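Local atomic coordinates of collectin placenta 1 (Mus musculus, PDB entry 2OX9), a protein that binds glycans such as Lewis(x) through a calcium-dependent C-type lectin domain and probably acts as a scavenger receptor. Residues L31-K36 and F126-E131. Residues are numbered along the deposited sequence; the frame is centred on the assembly and turned at random.
With CA (calcium ion), chain L.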
loop_
_atom_site.group_PDB
_atom_site.type_symbol
_atom_site.label_atom_id
_atom_site.label_comp_id
_atom_site.label_asym_id
_atom_site.label_seq_id
_atom_site.Cartn_x
_atom_site.Cartn_y
_atom_site.Cartn_z
ATOM N N LEU A 31 -3.302 -10.247 4.858
ATOM C CA LEU A 31 -3.463 -11.694 4.929
ATOM C C LEU A 31 -3.554 -12.326 3.544
ATOM O O LEU A 31 -3.016 -13.406 3.313
ATOM C CB LEU A 31 -4.728 -12.036 5.703
ATOM C CG LEU A 31 -4.892 -13.516 6.019
ATOM C CD1 LEU A 31 -4.118 -13.809 7.289
ATOM C CD2 LEU A 31 -6.376 -13.863 6.194
ATOM N N PHE A 32 -4.252 -11.647 2.638
ATOM C CA PHE A 32 -4.442 -12.134 1.276
ATOM C C PHE A 32 -3.106 -12.291 0.556
ATOM O O PHE A 32 -2.841 -13.320 -0.063
ATOM C CB PHE A 32 -5.334 -11.155 0.512
ATOM C CG PHE A 32 -5.631 -11.569 -0.894
ATOM C CD1 PHE A 32 -6.830 -12.200 -1.206
ATOM C CD2 PHE A 32 -4.733 -11.289 -1.920
ATOM C CE1 PHE A 32 -7.136 -12.542 -2.528
ATOM C CE2 PHE A 32 -5.028 -11.627 -3.241
ATOM C CZ PHE A 32 -6.234 -12.254 -3.543
ATOM N N CYS A 33 -2.268 -11.262 0.626
ATOM C CA CYS A 33 -0.964 -11.310 -0.020
ATOM C C CYS A 33 -0.072 -12.392 0.592
ATOM O O CYS A 33 0.724 -13.019 -0.111
ATOM C CB CYS A 33 -0.248 -9.954 0.083
ATOM S SG CYS A 33 -1.040 -8.567 -0.795
ATOM N N GLU A 34 -0.192 -12.602 1.898
ATOM C CA GLU A 34 0.620 -13.621 2.565
ATOM C C GLU A 34 0.251 -15.010 2.046
ATOM O O GLU A 34 1.111 -15.883 1.909
ATOM C CB GLU A 34 0.424 -13.551 4.082
ATOM C CG GLU A 34 0.887 -12.236 4.692
ATOM C CD GLU A 34 0.607 -12.150 6.179
ATOM O OE1 GLU A 34 -0.304 -12.868 6.645
ATOM O OE2 GLU A 34 1.283 -11.355 6.874
ATOM N N ASP A 35 -1.029 -15.207 1.747
ATOM C CA ASP A 35 -1.507 -16.484 1.228
ATOM C C ASP A 35 -0.938 -16.750 -0.162
ATOM O O ASP A 35 -0.914 -17.896 -0.619
ATOM C CB ASP A 35 -3.040 -16.491 1.170
ATOM C CG ASP A 35 -3.595 -17.550 0.217
ATOM O OD1 ASP A 35 -3.508 -17.367 -1.021
ATOM O OD2 ASP A 35 -4.122 -18.570 0.704
ATOM N N LYS A 36 -0.482 -15.689 -0.826
ATOM C CA LYS A 36 0.090 -15.796 -2.169
ATOM C C LYS A 36 1.622 -15.771 -2.118
ATOM O O LYS A 36 2.281 -15.677 -3.151
ATOM C CB LYS A 36 -0.378 -14.624 -3.040
ATOM C CG LYS A 36 -1.864 -14.340 -3.004
ATOM C CD LYS A 36 -2.682 -15.500 -3.524
ATOM C CE LYS A 36 -4.181 -15.211 -3.385
ATOM N NZ LYS A 36 -4.597 -15.046 -1.949
ATOM N N PHE A 126 -6.039 -3.342 -3.177
ATOM C CA PHE A 126 -4.682 -3.412 -2.672
ATOM C C PHE A 126 -3.691 -3.914 -3.711
ATOM O O PHE A 126 -4.070 -4.296 -4.821
ATOM C CB PHE A 126 -4.643 -4.310 -1.418
ATOM C CG PHE A 126 -5.183 -5.695 -1.639
ATOM C CD1 PHE A 126 -4.356 -6.723 -2.080
ATOM C CD2 PHE A 126 -6.527 -5.980 -1.389
ATOM C CE1 PHE A 126 -4.861 -8.019 -2.264
ATOM C CE2 PHE A 126 -7.036 -7.262 -1.568
ATOM C CZ PHE A 126 -6.200 -8.286 -2.005
ATOM N N ILE A 127 -2.416 -3.908 -3.346
ATOM C CA ILE A 127 -1.377 -4.354 -4.265
ATOM C C ILE A 127 -0.405 -5.293 -3.561
ATOM O O ILE A 127 0.148 -4.940 -2.525
ATOM C CB ILE A 127 -0.551 -3.160 -4.801
ATOM C CG1 ILE A 127 -1.476 -2.100 -5.406
ATOM C CG2 ILE A 127 0.448 -3.656 -5.850
ATOM C CD1 ILE A 127 -0.765 -0.813 -5.725
ATOM N N CYS A 128 -0.198 -6.478 -4.128
ATOM C CA CYS A 128 0.745 -7.438 -3.570
ATOM C C CYS A 128 2.022 -7.408 -4.392
ATOM O O CYS A 128 1.997 -7.123 -5.595
ATOM C CB CYS A 128 0.207 -8.867 -3.606
ATOM S SG CYS A 128 -1.333 -9.222 -2.709
ATOM N N GLU A 129 3.138 -7.722 -3.743
ATOM C CA GLU A 129 4.420 -7.730 -4.418
ATOM C C GLU A 129 5.237 -8.958 -4.017
ATOM O O GLU A 129 5.222 -9.390 -2.861
ATOM C CB GLU A 129 5.200 -6.453 -4.080
ATOM C CG GLU A 129 6.633 -6.458 -4.588
ATOM C CD GLU A 129 7.408 -5.192 -4.243
ATOM O OE1 GLU A 129 7.043 -4.481 -3.278
ATOM O OE2 GLU A 129 8.401 -4.917 -4.934
ATOM N N LYS A 130 5.944 -9.526 -4.981
ATOM C CA LYS A 130 6.788 -10.678 -4.697
ATOM C C LYS A 130 7.844 -10.862 -5.771
ATOM O O LYS A 130 7.827 -10.190 -6.794
ATOM C CB LYS A 130 5.954 -11.954 -4.551
ATOM C CG LYS A 130 5.301 -12.485 -5.824
ATOM C CD LYS A 130 4.563 -13.781 -5.494
ATOM C CE LYS A 130 3.936 -14.436 -6.714
ATOM N NZ LYS A 130 3.247 -15.719 -6.351
ATOM N N GLU A 131 8.761 -11.788 -5.522
ATOM C CA GLU A 131 9.848 -12.060 -6.443
ATOM C C GLU A 131 9.439 -12.973 -7.582
ATOM O O GLU A 131 8.678 -13.909 -7.396
ATOM C CB GLU A 131 11.015 -12.689 -5.681
ATOM C CG GLU A 131 11.627 -11.759 -4.656
ATOM C CD GLU A 131 12.731 -12.416 -3.867
ATOM O OE1 GLU A 131 13.626 -13.025 -4.492
ATOM O OE2 GLU A 131 12.707 -12.316 -2.624
HETATM CA CA CA L . 9.079 -2.772 -3.913
HETATM O O HOH W 1 10.982 -3.384 -4.919
HETATM O O HOH W 2 10.008 -3.960 -2.082
#
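C33 and C128 each place SG anti to the carbonyl carbon, with chi1 near -60° in both. The two sulfurs close a disulfide, C33 SG to C128 SG 2.0 Å, with a chi3 of -86°. This bond ties the last turn of helix 26-35 to strand 125-131, a link characteristic of the C-type lectin fold. Next to it, F32 holds CG anti to the backbone N, which turns its ring to the strand where F126 meets it. F126 points an edge at one face of the F32 ring in an offset edge-to-face pair, planes 65° apart. Its CE1 and CZ do the touching, and F126 CE1 lies 3.3 Å from F32 CD2. C128 SG sits at the edge of the F32 ring, near its plane. K36 folds back over the opposite face, with NZ above the ring centre. There NZ is held by F32 O and by a salt bridge, K36 NZ to D35 OD1 2.7 Å. At the other end, the extended K130 chain sends NZ to K36 O in a weak hydrogen bond of 3.3 Å. E129 leaves the strand on the side away from the helix, and both its carboxylate oxygens bind a calcium ion with F42, N44 and E48. K130 also makes a cation-pi contact with W9. Strand 125-131 pairs antiparallel with strands 15-19 and 39-40; L40 touches both C33 and F126, and W63 of strand 62-64 packs on F126.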